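Local coordinates for CRISPR/cas2 protein (Pyrococcus horikoshii OT3, PDB 6K2E) that probably takes part, as a small Cas2 protein with a ferredoxin-like fold, in CRISPR-Cas immunity, where Cas2 relatives assist spacer acquisition, and may bind RNA, at residues H21-L24 against K25-L28. Numbering follows the deposited sequence.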
ATOM      1  N   HIS A  21      -4.132  11.426  -8.502  1.00 26.01           N
ATOM      2  CA  HIS A  21      -2.973  11.898  -7.743  1.00 27.80           C
ATOM      3  C   HIS A  21      -3.185  13.295  -7.161  1.00 27.33           C
ATOM      4  O   HIS A  21      -2.822  13.542  -6.003  1.00 28.03           O
ATOM      5  CB  HIS A  21      -1.726  11.871  -8.630  1.00 29.27           C
ATOM      6  CG  HIS A  21      -0.456  12.232  -7.918  1.00 33.55           C
ATOM      7  ND1 HIS A  21       0.026  13.529  -7.857  1.00 33.71           N
ATOM      8  CD2 HIS A  21       0.444  11.463  -7.255  1.00 30.29           C
ATOM      9  CE1 HIS A  21       1.157  13.543  -7.172  1.00 39.73           C
ATOM     10  NE2 HIS A  21       1.430  12.304  -6.790  1.00 37.03           N
ATOM     11  N   LYS A  22      -3.805  14.207  -7.926  1.00 30.78           N
ATOM     12  CA  LYS A  22      -4.037  15.566  -7.431  1.00 27.95           C
ATOM     13  C   LYS A  22      -5.065  15.568  -6.309  1.00 26.78           C
ATOM     14  O   LYS A  22      -4.897  16.273  -5.302  1.00 27.72           O
ATOM     15  CB  LYS A  22      -4.498  16.485  -8.572  1.00 26.28           C
ATOM     16  CG  LYS A  22      -3.374  16.982  -9.475  1.00 33.41           C
ATOM     17  CD  LYS A  22      -3.827  18.124 -10.382  1.00 42.72           C
ATOM     18  CE  LYS A  22      -2.695  18.588 -11.312  1.00 51.45           C
ATOM     19  NZ  LYS A  22      -1.367  18.669 -10.627  1.00 55.24           N
ATOM     20  N   LEU A  23      -6.087  14.716  -6.441  1.00 25.32           N
ATOM     21  CA  LEU A  23      -7.111  14.578  -5.416  1.00 25.56           C
ATOM     22  C   LEU A  23      -6.531  14.015  -4.122  1.00 30.75           C
ATOM     23  O   LEU A  23      -6.807  14.556  -3.035  1.00 32.98           O
ATOM     24  CB  LEU A  23      -8.233  13.689  -5.945  1.00 23.75           C
ATOM     25  CG  LEU A  23      -9.310  13.296  -4.948  1.00 32.42           C
ATOM     26  CD1 LEU A  23     -10.036  14.536  -4.430  1.00 28.44           C
ATOM     27  CD2 LEU A  23     -10.282  12.269  -5.543  1.00 26.73           C
ATOM     28  N   LEU A  24      -5.665  12.984  -4.227  1.00 30.62           N
ATOM     29  CA  LEU A  24      -5.041  12.429  -3.032  1.00 27.44           C
ATOM     30  C   LEU A  24      -4.024  13.375  -2.399  1.00 28.14           C
ATOM     31  O   LEU A  24      -3.761  13.243  -1.199  1.00 28.66           O
ATOM     32  CB  LEU A  24      -4.377  11.101  -3.353  1.00 25.27           C
ATOM     33  CG  LEU A  24      -5.311   9.910  -3.545  1.00 24.93           C
ATOM     34  CD1 LEU A  24      -4.615   8.720  -4.219  1.00 19.71           C
ATOM     35  CD2 LEU A  24      -5.918   9.506  -2.216  1.00 24.94           C
ATOM     36  N   LYS A  25      -3.454  14.328  -3.158  1.00 28.34           N
ATOM     37  CA  LYS A  25      -2.490  15.261  -2.567  1.00 31.69           C
ATOM     38  C   LYS A  25      -3.171  16.382  -1.780  1.00 31.58           C
ATOM     39  O   LYS A  25      -2.556  16.962  -0.880  1.00 31.71           O
ATOM     40  CB  LYS A  25      -1.561  15.839  -3.652  1.00 31.61           C
ATOM     41  CG  LYS A  25      -0.352  16.719  -3.142  1.00 43.85           C
ATOM     42  CD  LYS A  25       1.073  16.092  -3.355  1.00 41.71           C
ATOM     43  CE  LYS A  25       2.142  16.670  -2.363  1.00 44.59           C
ATOM     44  NZ  LYS A  25       2.372  15.896  -1.068  1.00 41.14           N
ATOM     45  N   THR A  26      -4.441  16.674  -2.071  1.00 28.00           N
ATOM     46  CA  THR A  26      -5.213  17.582  -1.229  1.00 26.13           C
ATOM     47  C   THR A  26      -5.387  17.036   0.195  1.00 31.17           C
ATOM     48  O   THR A  26      -5.327  17.811   1.155  1.00 32.47           O
ATOM     49  CB  THR A  26      -6.558  17.950  -1.891  1.00 28.96           C
ATOM     50  OG1 THR A  26      -7.298  16.781  -2.224  1.00 38.16           O
ATOM     51  CG2 THR A  26      -6.273  18.706  -3.150  1.00 21.94           C
ATOM     52  N   TYR A  27      -5.631  15.723   0.357  1.00 30.80           N
ATOM     53  CA  TYR A  27      -5.914  15.199   1.692  1.00 26.80           C
ATOM     54  C   TYR A  27      -4.705  14.587   2.367  1.00 24.82           C
ATOM     55  O   TYR A  27      -4.655  14.587   3.599  1.00 31.06           O
ATOM     56  CB  TYR A  27      -7.010  14.128   1.654  1.00 25.93           C
ATOM     57  CG  TYR A  27      -8.360  14.589   1.181  1.00 27.92           C
ATOM     58  CD1 TYR A  27      -8.625  14.694  -0.177  1.00 30.13           C
ATOM     59  CD2 TYR A  27      -9.375  14.913   2.082  1.00 31.46           C
ATOM     60  CE1 TYR A  27      -9.845  15.107  -0.639  1.00 28.98           C
ATOM     61  CE2 TYR A  27     -10.618  15.337   1.626  1.00 32.09           C
ATOM     62  CZ  TYR A  27     -10.834  15.431   0.255  1.00 32.70           C
ATOM     63  OH  TYR A  27     -12.030  15.839  -0.276  1.00 37.18           O
ATOM     64  N   LEU A  28      -3.753  14.021   1.621  1.00 25.09           N
ATOM     65  CA  LEU A  28      -2.784  13.105   2.218  1.00 26.01           C
ATOM     66  C   LEU A  28      -1.364  13.458   1.805  1.00 24.82           C
ATOM     67  O   LEU A  28      -1.126  14.233   0.880  1.00 31.30           O
ATOM     68  CB  LEU A  28      -3.098  11.647   1.834  1.00 24.57           C
ATOM     69  CG  LEU A  28      -4.402  11.097   2.435  1.00 27.03           C
ATOM     70  CD1 LEU A  28      -4.842   9.775   1.822  1.00 23.58           C
ATOM     71  CD2 LEU A  28      -4.235  10.977   3.932  1.00 22.85           C
TER
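Lys25 N lies 3.0 Å from His21 O, the i to i+4 step of an alpha-helix, but the 134° angle at the hydrogen makes this bond weak; a second weak one runs to Lys22 O. At Thr26 the backbone N reaches Lys22 O at 3.3 Å and also bonds weakly to Leu23 O. The Thr26 hydroxyl sits between its own backbone N and carbonyl carbon (chi1 55°), a rotamer that turns OG1 back along the helix to Leu23 O, in place to donate. The modelled separation is too short to trust at 2.8 Å resolution, which leaves the bond itself doubtful. Tyr27 brings its ring edge to the same carbonyl, with CD1 3.4 Å from Leu23 O and near the ring plane, while CE1 packs against Leu23 CD1 at 3.8 Å. Tyr27 OH is hydrogen-bonded to Glu47 and Arg51 of helix 42-55, against which Leu23 also packs. At Leu28 the backbone N donates to Leu24 O at 2.9 Å, and CD1 approaches Leu24 CD2 at 4.2 Å. Both leucines rest on Phe36 of the sheet. Chemically, Leu23 O probably gains the Thr26 hydroxyl as a second donor beside the weak one from Thr26 N, while Leu23 and Tyr27 join this helix to helix 42-55, and Leu24 and Leu28 join it to strands 3-11 and 35-41 of the antiparallel sheet.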